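Local coordinates for protein bacterial regulatory proteins, tetR family (Corynebacterium glutamicum, PDB 3AQT) that represses transcription as a TetR-family regulator, probably by binding DNA through a helix-turn-helix, and takes up resorcinol as its inducer, at residues A49-S54 with G81-Y86; D89-L94 with I145-A150. One frame throughout, in Å; residues are numbered along the deposited sequence.

Overall arrangement
Helix 41-62 comes first in the modelled chain and carries 49-54. Helix 69-75 follows, and the loop after it brings 81-86 back against helix 41-62. Contact 1 thus closes the short N-terminal unit that holds the predicted helix-turn-helix. The chain then enters helix 90-111, whose start belongs to contact 2. Helix 119-134 intervenes, and the end of helix 138-146 and the turn after it (145-150) return to that start. The two loops are in series and neither nests nor crosses. The centres of contacts 1 and 2 are 15 Å apart. They still touch, with Leu93 of helix 90-111 packing on Ile52 and Phe83. Contact 2 ties the N-terminal unit to the C-terminal region.

Contact 1 (A49-S54 with G81-Y86); sequences ARLITS and GTFYNY
Leu51 points from its helix into the angle between the side chains of Phe83 and Tyr86. The contact is apolar, and no hydrogen bond crosses it. One methyl group does most of the work. Leu51 CD1 lies 3.9 Å from Phe83 CD1 and meets the ring obliquely. The second methyl is a little farther off, with Leu51 CD2 4.2 Å from Phe83 CD1. Leu51 CD1 also touches Tyr86, at 4.0 Å from Tyr86 CB and 4.0 Å from Tyr86 CD2. Here too the approach to the ring is oblique.

The two aromatic residues reach the leucine in different ways. Tyr86 starts toward the helix, so its CB is already in contact. Phe83 does not start that way. Its CG is anti to the backbone N (chi1 179°), and this extension carries the ring across to Leu51. A backbone hydrogen bond from Tyr86 N to Phe83 O, 2.9 Å long, closes the turn between them and keeps both residues near one methyl.

Neighbours in the same segment flank both rings. Phe83 presents its edge to Tyr84, with Phe83 CD2 about 3.6 Å above the Tyr84 ring and over its centre. Asn85 CB lies over one face of the Tyr86 ring, offset toward the rim.

The segment 81-86 falls in the predicted helix-turn-helix, so the leucine joins helix 41-62 to the part of a TetR-type domain that probably faces DNA. Helices 69-75 and 90-111 pack beside the contact, the first with Ile72 against Leu51 and Ile69 and Thr73 against Phe83, the second with Leu93 against Phe83. Earlier turns of helix 41-62 meet the Tyr86 side chain through Lys43, Arg44 and Thr47.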
loop_
_atom_site.group_PDB
_atom_site.type_symbol
_atom_site.label_atom_id
_atom_site.label_comp_id
_atom_site.label_asym_id
_atom_site.label_seq_id
_atom_site.Cartn_x
_atom_site.Cartn_y
_atom_site.Cartn_z
ATOM N N ALA B 49 -22.052 -17.280 9.134
ATOM C CA ALA B 49 -21.161 -18.342 8.705
ATOM C C ALA B 49 -21.557 -18.871 7.330
ATOM O O ALA B 49 -20.699 -19.070 6.458
ATOM C CB ALA B 49 -21.173 -19.463 9.728
ATOM N N ARG B 50 -22.857 -19.091 7.133
ATOM C CA ARG B 50 -23.359 -19.599 5.861
ATOM C C ARG B 50 -23.205 -18.595 4.737
ATOM O O ARG B 50 -22.960 -18.972 3.586
ATOM C CB ARG B 50 -24.822 -20.006 5.996
ATOM C CG ARG B 50 -25.018 -21.205 6.883
ATOM C CD ARG B 50 -26.480 -21.501 7.097
ATOM N NE ARG B 50 -26.659 -22.552 8.089
ATOM C CZ ARG B 50 -27.841 -23.019 8.482
ATOM N NH1 ARG B 50 -28.957 -22.521 7.959
ATOM N NH2 ARG B 50 -27.909 -23.987 9.389
ATOM N N LEU B 51 -23.358 -17.317 5.065
ATOM C CA LEU B 51 -23.201 -16.257 4.078
ATOM C C LEU B 51 -21.745 -16.201 3.643
ATOM O O LEU B 51 -21.447 -16.079 2.451
ATOM C CB LEU B 51 -23.636 -14.908 4.660
ATOM C CG LEU B 51 -25.156 -14.738 4.766
ATOM C CD1 LEU B 51 -25.493 -13.461 5.492
ATOM C CD2 LEU B 51 -25.759 -14.730 3.365
ATOM N N ILE B 52 -20.839 -16.311 4.610
ATOM C CA ILE B 52 -19.411 -16.286 4.317
ATOM C C ILE B 52 -19.070 -17.433 3.367
ATOM O O ILE B 52 -18.373 -17.241 2.367
ATOM C CB ILE B 52 -18.579 -16.413 5.616
ATOM C CG1 ILE B 52 -18.752 -15.147 6.457
ATOM C CG2 ILE B 52 -17.113 -16.621 5.292
ATOM C CD1 ILE B 52 -18.501 -13.812 5.778
ATOM N N THR B 53 -19.575 -18.624 3.680
ATOM C CA THR B 53 -19.340 -19.811 2.861
ATOM C C THR B 53 -19.927 -19.615 1.469
ATOM O O THR B 53 -19.308 -19.977 0.462
ATOM C CB THR B 53 -19.985 -21.072 3.507
ATOM O OG1 THR B 53 -19.388 -21.306 4.789
ATOM C CG2 THR B 53 -19.779 -22.308 2.630
ATOM N N SER B 54 -21.123 -19.042 1.413
ATOM C CA SER B 54 -21.780 -18.808 0.131
ATOM C C SER B 54 -20.954 -17.853 -0.725
ATOM O O SER B 54 -20.630 -18.150 -1.882
ATOM C CB SER B 54 -23.181 -18.229 0.349
ATOM O OG SER B 54 -23.831 -18.028 -0.895
ATOM N N GLY B 81 -33.777 -9.758 0.869
ATOM C CA GLY B 81 -33.998 -8.554 1.642
ATOM C C GLY B 81 -33.600 -8.687 3.099
ATOM O O GLY B 81 -33.759 -7.740 3.865
ATOM N N THR B 82 -33.073 -9.840 3.492
ATOM C CA THR B 82 -32.695 -10.041 4.885
ATOM C C THR B 82 -31.190 -10.029 5.142
ATOM O O THR B 82 -30.750 -10.156 6.283
ATOM C CB THR B 82 -33.283 -11.367 5.427
ATOM O OG1 THR B 82 -32.671 -12.478 4.760
ATOM C CG2 THR B 82 -34.779 -11.415 5.185
ATOM N N PHE B 83 -30.404 -9.859 4.085
ATOM C CA PHE B 83 -28.950 -9.847 4.213
ATOM C C PHE B 83 -28.429 -8.881 5.266
ATOM O O PHE B 83 -27.665 -9.267 6.154
ATOM C CB PHE B 83 -28.299 -9.499 2.876
ATOM C CG PHE B 83 -26.797 -9.451 2.930
ATOM C CD1 PHE B 83 -26.043 -10.621 2.836
ATOM C CD2 PHE B 83 -26.132 -8.239 3.090
ATOM C CE1 PHE B 83 -24.648 -10.581 2.899
ATOM C CE2 PHE B 83 -24.740 -8.190 3.154
ATOM C CZ PHE B 83 -23.997 -9.363 3.059
ATOM N N TYR B 84 -28.840 -7.622 5.164
ATOM C CA TYR B 84 -28.396 -6.586 6.088
ATOM C C TYR B 84 -28.839 -6.789 7.529
ATOM O O TYR B 84 -28.783 -5.873 8.348
ATOM C CB TYR B 84 -28.816 -5.218 5.551
ATOM C CG TYR B 84 -28.140 -4.941 4.232
ATOM C CD1 TYR B 84 -26.780 -4.654 4.181
ATOM C CD2 TYR B 84 -28.829 -5.072 3.029
ATOM C CE1 TYR B 84 -26.116 -4.510 2.966
ATOM C CE2 TYR B 84 -28.178 -4.931 1.805
ATOM C CZ TYR B 84 -26.818 -4.651 1.780
ATOM O OH TYR B 84 -26.153 -4.531 0.577
ATOM N N ASN B 85 -29.269 -8.004 7.838
ATOM C CA ASN B 85 -29.660 -8.340 9.196
ATOM C C ASN B 85 -28.474 -9.053 9.833
ATOM O O ASN B 85 -28.468 -9.310 11.036
ATOM C CB ASN B 85 -30.860 -9.281 9.194
ATOM C CG ASN B 85 -32.177 -8.552 9.347
ATOM O OD1 ASN B 85 -33.240 -9.158 9.243
ATOM N ND2 ASN B 85 -32.116 -7.249 9.606
ATOM N N TYR B 86 -27.469 -9.363 9.017
ATOM C CA TYR B 86 -26.291 -10.085 9.487
ATOM C C TYR B 86 -24.978 -9.360 9.214
ATOM O O TYR B 86 -23.974 -9.615 9.875
ATOM C CB TYR B 86 -26.272 -11.464 8.837
ATOM C CG TYR B 86 -27.595 -12.179 8.961
ATOM C CD1 TYR B 86 -27.982 -12.773 10.166
ATOM C CD2 TYR B 86 -28.472 -12.246 7.881
ATOM C CE1 TYR B 86 -29.211 -13.419 10.286
ATOM C CE2 TYR B 86 -29.702 -12.886 7.988
ATOM C CZ TYR B 86 -30.066 -13.471 9.189
ATOM O OH TYR B 86 -31.280 -14.114 9.287
#

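Contact 2 (D89-L94 with I145-A150); sequences DREQLL and IQMGAA
Gln146 and Glu91 are joined through one water. It donates to Gln146 O and to Glu91 OE2, 2.7 Å from each, and so bridges the two segments.

Met147 comes next and is present as selenomethionine. Its chain is extended at first, with CG anti to the backbone N (chi1 -173°), and bends at chi3 (68°). The SE atom meets Leu94 CD1 at 3.8 Å, and the two side chains cross at a slant. Gly148 lies inside a type I turn from Met147 to Ala150. This turn brings the Ala149 methyl to Glu91, with Ala149 CB 3.7 Å from Glu91 OE1. The methyl merely touches this oxygen, whose hydrogen bond comes from Gln95 NE2. Ala149 is the N-cap residue of helix 150-157.

The opposing helix is capped by Asp89, whose OD2 accepts from Gln92 N at 2.9 Å on the syn side, somewhat out of the carboxylate plane.

The contact joins the N-terminal part, which holds the predicted helix-turn-helix and probably binds DNA, to the C-terminal ligand-binding part, an interface typical of TetR-family repressors. Helix 90-111 links the two and also reaches the resorcinol pocket through Leu109.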
loop_
_atom_site.group_PDB
_atom_site.type_symbol
_atom_site.label_atom_id
_atom_site.label_comp_id
_atom_site.label_asym_id
_atom_site.label_seq_id
_atom_site.Cartn_x
_atom_site.Cartn_y
_atom_site.Cartn_z
ATOM N N ASP B 89 -22.882 -4.072 5.707
ATOM C CA ASP B 89 -22.657 -3.779 4.306
ATOM C C ASP B 89 -21.928 -4.900 3.586
ATOM O O ASP B 89 -21.615 -5.938 4.166
ATOM C CB ASP B 89 -21.844 -2.497 4.164
ATOM C CG ASP B 89 -20.563 -2.539 4.970
ATOM O OD1 ASP B 89 -20.522 -1.907 6.048
ATOM O OD2 ASP B 89 -19.604 -3.219 4.534
ATOM N N ARG B 90 -21.650 -4.656 2.312
ATOM C CA ARG B 90 -20.959 -5.605 1.464
ATOM C C ARG B 90 -19.500 -5.750 1.887
ATOM O O ARG B 90 -18.987 -6.859 1.976
ATOM C CB ARG B 90 -21.041 -5.140 0.007
ATOM C CG ARG B 90 -20.392 -6.090 -0.988
ATOM C CD ARG B 90 -20.629 -5.649 -2.424
ATOM N NE ARG B 90 -20.487 -6.755 -3.371
ATOM C CZ ARG B 90 -19.327 -7.303 -3.716
ATOM N NH1 ARG B 90 -18.199 -6.846 -3.190
ATOM N NH2 ARG B 90 -19.295 -8.302 -4.592
ATOM N N GLU B 91 -18.840 -4.627 2.148
ATOM C CA GLU B 91 -17.438 -4.629 2.551
ATOM C C GLU B 91 -17.121 -5.567 3.705
ATOM O O GLU B 91 -16.134 -6.296 3.651
ATOM C CB GLU B 91 -16.982 -3.212 2.925
ATOM C CG GLU B 91 -16.080 -2.561 1.893
ATOM C CD GLU B 91 -14.775 -3.325 1.676
ATOM O OE1 GLU B 91 -13.987 -3.456 2.641
ATOM O OE2 GLU B 91 -14.538 -3.794 0.537
ATOM N N GLN B 92 -17.942 -5.541 4.750
ATOM C CA GLN B 92 -17.706 -6.398 5.902
ATOM C C GLN B 92 -17.640 -7.865 5.465
ATOM O O GLN B 92 -16.733 -8.602 5.866
ATOM C CB GLN B 92 -18.811 -6.213 6.948
ATOM C CG GLN B 92 -18.329 -5.658 8.297
ATOM C CD GLN B 92 -18.692 -6.569 9.482
ATOM O OE1 GLN B 92 -19.867 -6.757 9.811
ATOM N NE2 GLN B 92 -17.673 -7.139 10.121
ATOM N N LEU B 93 -18.590 -8.282 4.634
ATOM C CA LEU B 93 -18.626 -9.655 4.156
ATOM C C LEU B 93 -17.398 -9.970 3.327
ATOM O O LEU B 93 -16.850 -11.063 3.407
ATOM C CB LEU B 93 -19.879 -9.893 3.309
ATOM C CG LEU B 93 -19.974 -11.247 2.591
ATOM C CD1 LEU B 93 -20.238 -12.352 3.609
ATOM C CD2 LEU B 93 -21.089 -11.206 1.562
ATOM N N LEU B 94 -16.974 -9.011 2.515
ATOM C CA LEU B 94 -15.808 -9.196 1.665
ATOM C C LEU B 94 -14.600 -9.433 2.569
ATOM O O LEU B 94 -13.781 -10.323 2.335
ATOM C CB LEU B 94 -15.582 -7.944 0.818
ATOM C CG LEU B 94 -15.139 -8.131 -0.635
ATOM C CD1 LEU B 94 -13.899 -9.026 -0.706
ATOM C CD2 LEU B 94 -16.290 -8.754 -1.427
ATOM N N ILE B 145 -6.934 -6.185 -5.677
ATOM C CA ILE B 145 -7.296 -5.109 -6.593
ATOM C C ILE B 145 -8.561 -4.372 -6.161
ATOM O O ILE B 145 -8.497 -3.198 -5.803
ATOM C CB ILE B 145 -7.473 -5.636 -8.041
ATOM C CG1 ILE B 145 -8.500 -6.772 -8.068
ATOM C CG2 ILE B 145 -6.130 -6.115 -8.585
ATOM C CD1 ILE B 145 -8.768 -7.410 -9.443
ATOM N N GLN B 146 -9.701 -5.063 -6.182
ATOM C CA GLN B 146 -10.983 -4.467 -5.803
ATOM C C GLN B 146 -11.219 -4.269 -4.303
ATOM O O GLN B 146 -12.357 -4.053 -3.884
ATOM C CB GLN B 146 -12.149 -5.299 -6.352
ATOM C CG GLN B 146 -12.447 -5.122 -7.827
ATOM C CD GLN B 146 -11.919 -6.264 -8.663
ATOM O OE1 GLN B 146 -12.150 -7.432 -8.353
ATOM N NE2 GLN B 146 -11.211 -5.935 -9.737
HETATM N N MSE B 147 -10.172 -4.342 -3.490
HETATM C CA MSE B 147 -10.361 -4.166 -2.052
HETATM C C MSE B 147 -9.295 -3.243 -1.462
HETATM O O MSE B 147 -8.105 -3.576 -1.423
HETATM C CB MSE B 147 -10.359 -5.538 -1.352
HETATM C CG MSE B 147 -10.718 -5.520 0.146
HETATM SE SE MSE B 147 -11.004 -7.303 0.943
HETATM C CE MSE B 147 -9.186 -7.977 0.857
ATOM N N GLY B 148 -9.734 -2.068 -1.017
ATOM C CA GLY B 148 -8.813 -1.105 -0.438
ATOM C C GLY B 148 -8.496 -1.444 1.002
ATOM O O GLY B 148 -7.545 -0.922 1.584
ATOM N N ALA B 149 -9.306 -2.322 1.577
ATOM C CA ALA B 149 -9.110 -2.735 2.949
ATOM C C ALA B 149 -8.226 -3.977 2.999
ATOM O O ALA B 149 -8.137 -4.638 4.034
ATOM C CB ALA B 149 -10.461 -3.014 3.614
ATOM N N ALA B 150 -7.566 -4.294 1.889
ATOM C CA ALA B 150 -6.686 -5.461 1.854
ATOM C C ALA B 150 -5.611 -5.341 2.930
ATOM O O ALA B 150 -5.356 -6.281 3.676
ATOM C CB ALA B 150 -6.035 -5.597 0.489
HETATM O O HOH W 1 -14.168 -3.386 -2.061
#